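Local coordinates for meso-diaminopimelate dehydrogenase (Clostridium tetani, PDB 3WGZ), which catalyses the reversible NADP-dependent oxidative deamination of meso-diaminopimelate at its D-centre, and is here an engineered variant crystallised with D-leucine, at the interface of chains A and B. Residues are numbered along the deposited sequence; one frame, centred on the assembly and turned at random. Chains: chain A/B, Meso-diaminopimelate dehydrogenase.

The interface of chains A and B. Residues chain A 99, 103, 120, 304-306; chain B 322, 326.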
ATOM      1  N   ILE A  99       4.479  -4.099 -20.984  1.00 48.50           N
ATOM      2  CA  ILE A  99       5.144  -3.097 -20.167  1.00 47.93           C
ATOM      3  C   ILE A  99       6.662  -3.200 -20.274  1.00 47.80           C
ATOM      4  O   ILE A  99       7.370  -2.191 -20.238  1.00 47.97           O
ATOM      5  CB  ILE A  99       4.729  -3.227 -18.686  1.00 46.76           C
ATOM      6  CG1 ILE A  99       3.254  -2.833 -18.534  1.00 46.96           C
ATOM      7  CG2 ILE A  99       5.607  -2.334 -17.816  1.00 49.25           C
ATOM      8  CD1 ILE A  99       2.702  -2.956 -17.113  1.00 45.60           C
ATOM      9  N   PHE A 103       8.855   0.079 -21.381  1.00 47.20           N
ATOM     10  CA  PHE A 103       9.877   0.595 -20.473  1.00 48.24           C
ATOM     11  C   PHE A 103      11.204   0.753 -21.197  1.00 49.69           C
ATOM     12  O   PHE A 103      11.862   1.786 -21.092  1.00 49.38           O
ATOM     13  CB  PHE A 103      10.054  -0.350 -19.277  1.00 46.87           C
ATOM     14  CG  PHE A 103      11.068   0.125 -18.264  1.00 46.80           C
ATOM     15  CD1 PHE A 103      12.429  -0.091 -18.461  1.00 46.94           C
ATOM     16  CD2 PHE A 103      10.659   0.802 -17.117  1.00 46.67           C
ATOM     17  CE1 PHE A 103      13.371   0.361 -17.534  1.00 48.76           C
ATOM     18  CE2 PHE A 103      11.588   1.262 -16.180  1.00 46.33           C
ATOM     19  CZ  PHE A 103      12.947   1.041 -16.387  1.00 47.87           C
ATOM     20  N   SER A 120       3.353   3.361 -16.720  1.00 33.95           N
ATOM     21  CA  SER A 120       2.428   2.478 -16.040  1.00 33.67           C
ATOM     22  C   SER A 120       2.023   2.829 -14.613  1.00 33.20           C
ATOM     23  O   SER A 120       2.065   1.981 -13.724  1.00 34.31           O
ATOM     24  CB  SER A 120       3.002   1.062 -16.073  1.00 34.82           C
ATOM     25  OG  SER A 120       3.247   0.676 -17.415  1.00 37.95           O
ATOM     26  N   THR A 304       9.262   3.139 -12.725  1.00 42.32           N
ATOM     27  CA  THR A 304       7.910   2.693 -12.441  1.00 39.13           C
ATOM     28  C   THR A 304       7.649   3.009 -10.985  1.00 37.72           C
ATOM     29  O   THR A 304       8.584   3.330 -10.239  1.00 36.33           O
ATOM     30  CB  THR A 304       7.757   1.178 -12.619  1.00 39.64           C
ATOM     31  OG1 THR A 304       8.272   0.512 -11.461  1.00 38.92           O
ATOM     32  CG2 THR A 304       8.509   0.713 -13.854  1.00 36.34           C
ATOM     33  N   VAL A 305       6.387   2.913 -10.574  1.00 34.79           N
ATOM     34  CA  VAL A 305       6.045   3.185  -9.192  1.00 32.25           C
ATOM     35  C   VAL A 305       6.924   2.370  -8.242  1.00 34.26           C
ATOM     36  O   VAL A 305       7.133   2.769  -7.109  1.00 36.20           O
ATOM     37  CB  VAL A 305       4.560   2.852  -8.891  1.00 32.54           C
ATOM     38  CG1 VAL A 305       3.656   3.858  -9.586  1.00 30.41           C
ATOM     39  CG2 VAL A 305       4.230   1.422  -9.344  1.00 30.06           C
ATOM     40  N   LEU A 306       7.452   1.241  -8.707  1.00 33.34           N
ATOM     41  CA  LEU A 306       8.272   0.390  -7.851  1.00 35.23           C
ATOM     42  C   LEU A 306       9.583   1.033  -7.409  1.00 35.29           C
ATOM     43  O   LEU A 306      10.188   0.594  -6.431  1.00 36.33           O
ATOM     44  CB  LEU A 306       8.568  -0.940  -8.555  1.00 35.11           C
ATOM     45  CG  LEU A 306       7.354  -1.648  -9.183  1.00 41.47           C
ATOM     46  CD1 LEU A 306       7.787  -2.979  -9.769  1.00 41.50           C
ATOM     47  CD2 LEU A 306       6.270  -1.874  -8.137  1.00 39.96           C
TER
ATOM     48  N   ARG B 322       9.012  -5.829 -13.037  1.00 40.85           N
ATOM     49  CA  ARG B 322       8.230  -5.147 -14.062  1.00 43.65           C
ATOM     50  C   ARG B 322       7.505  -6.142 -14.957  1.00 45.32           C
ATOM     51  O   ARG B 322       6.442  -5.841 -15.499  1.00 47.51           O
ATOM     52  CB  ARG B 322       9.123  -4.247 -14.919  1.00 42.73           C
ATOM     53  CG  ARG B 322       9.769  -3.104 -14.161  1.00 41.04           C
ATOM     54  CD  ARG B 322      10.383  -2.091 -15.112  1.00 40.28           C
ATOM     55  NE  ARG B 322      11.637  -2.555 -15.703  1.00 42.75           N
ATOM     56  CZ  ARG B 322      12.837  -2.374 -15.161  1.00 43.86           C
ATOM     57  NH1 ARG B 322      13.915  -2.835 -15.776  1.00 43.07           N
ATOM     58  NH2 ARG B 322      12.963  -1.723 -14.010  1.00 41.72           N
ATOM     59  N   LEU B 326       4.254  -5.680 -12.180  1.00 48.69           N
ATOM     60  CA  LEU B 326       3.753  -4.391 -12.614  1.00 48.03           C
ATOM     61  C   LEU B 326       2.460  -4.538 -13.405  1.00 50.88           C
ATOM     62  O   LEU B 326       1.397  -4.199 -12.831  1.00 51.65           O
ATOM     63  CB  LEU B 326       4.818  -3.671 -13.434  1.00 46.67           C
ATOM     64  CG  LEU B 326       4.691  -2.145 -13.504  1.00 48.32           C
ATOM     65  CD1 LEU B 326       4.680  -1.552 -12.096  1.00 47.09           C
ATOM     66  CD2 LEU B 326       5.850  -1.581 -14.318  1.00 46.45           C
ATOM     67  OXT LEU B 326       2.515  -5.002 -14.567  1.00 50.49           O
TER
HETATM   68  O   HOH W   1      11.003  -0.705 -12.397  1.00 36.49           O
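A bend at the third torsion of B:Arg322 (chi3 -75°) lays its guanidinium flat on the ring of A:Phe103. With its CG anti to the backbone N (chi1 -178°), A:Phe103 swings its ring out from helix 99-112 to meet that group face on. The two planes lie 1° apart, a parallel cation-pi stack with NE over the face, 3.6 Å from the ring centroid, and the arginine CZ and NH2 above the CZ of A:Phe103, at the far end of the ring. The aliphatic part of the arginine is used as well: its CD packs on CD2 of the ring at 3.5 Å and on the methyl CG2 of A:Thr304 at 3.6 Å. NH2 gives a nearly straight hydrogen bond of 2.7 Å to a water lying in the guanidinium plane, and the same water reaches the hydroxyl OG1 of A:Thr304, 3.1 Å away. That hydroxyl also accepts from the backbone N of A:Leu306, which probably helps fix the threonine rotation, leaving its methyl towards chain B. Beside the stack, the C-terminal residue B:Leu326 pushes its forked end into chain A. CD2 wedges between A:Thr304 CG2, at 3.5 Å, and A:Ile99 CG2, at 3.6 Å, while CD1 meets A:Val305 and A:Leu306. The tip of A:Ile99, CD1, lies against the terminal carboxylate, 3.3 Å from OXT of B:Leu326. Stacking, apolar packing and a water bridge thus join the chains in this patch, which has its twin across the two-fold axis of the deposited, probably biological, dimer. Chain B contributes helix 318-324 and the tail after it; chain A receives them between helix 99-112 and the 3-10 helix 305-307, just after A:Thr304, which follows strand 301-303.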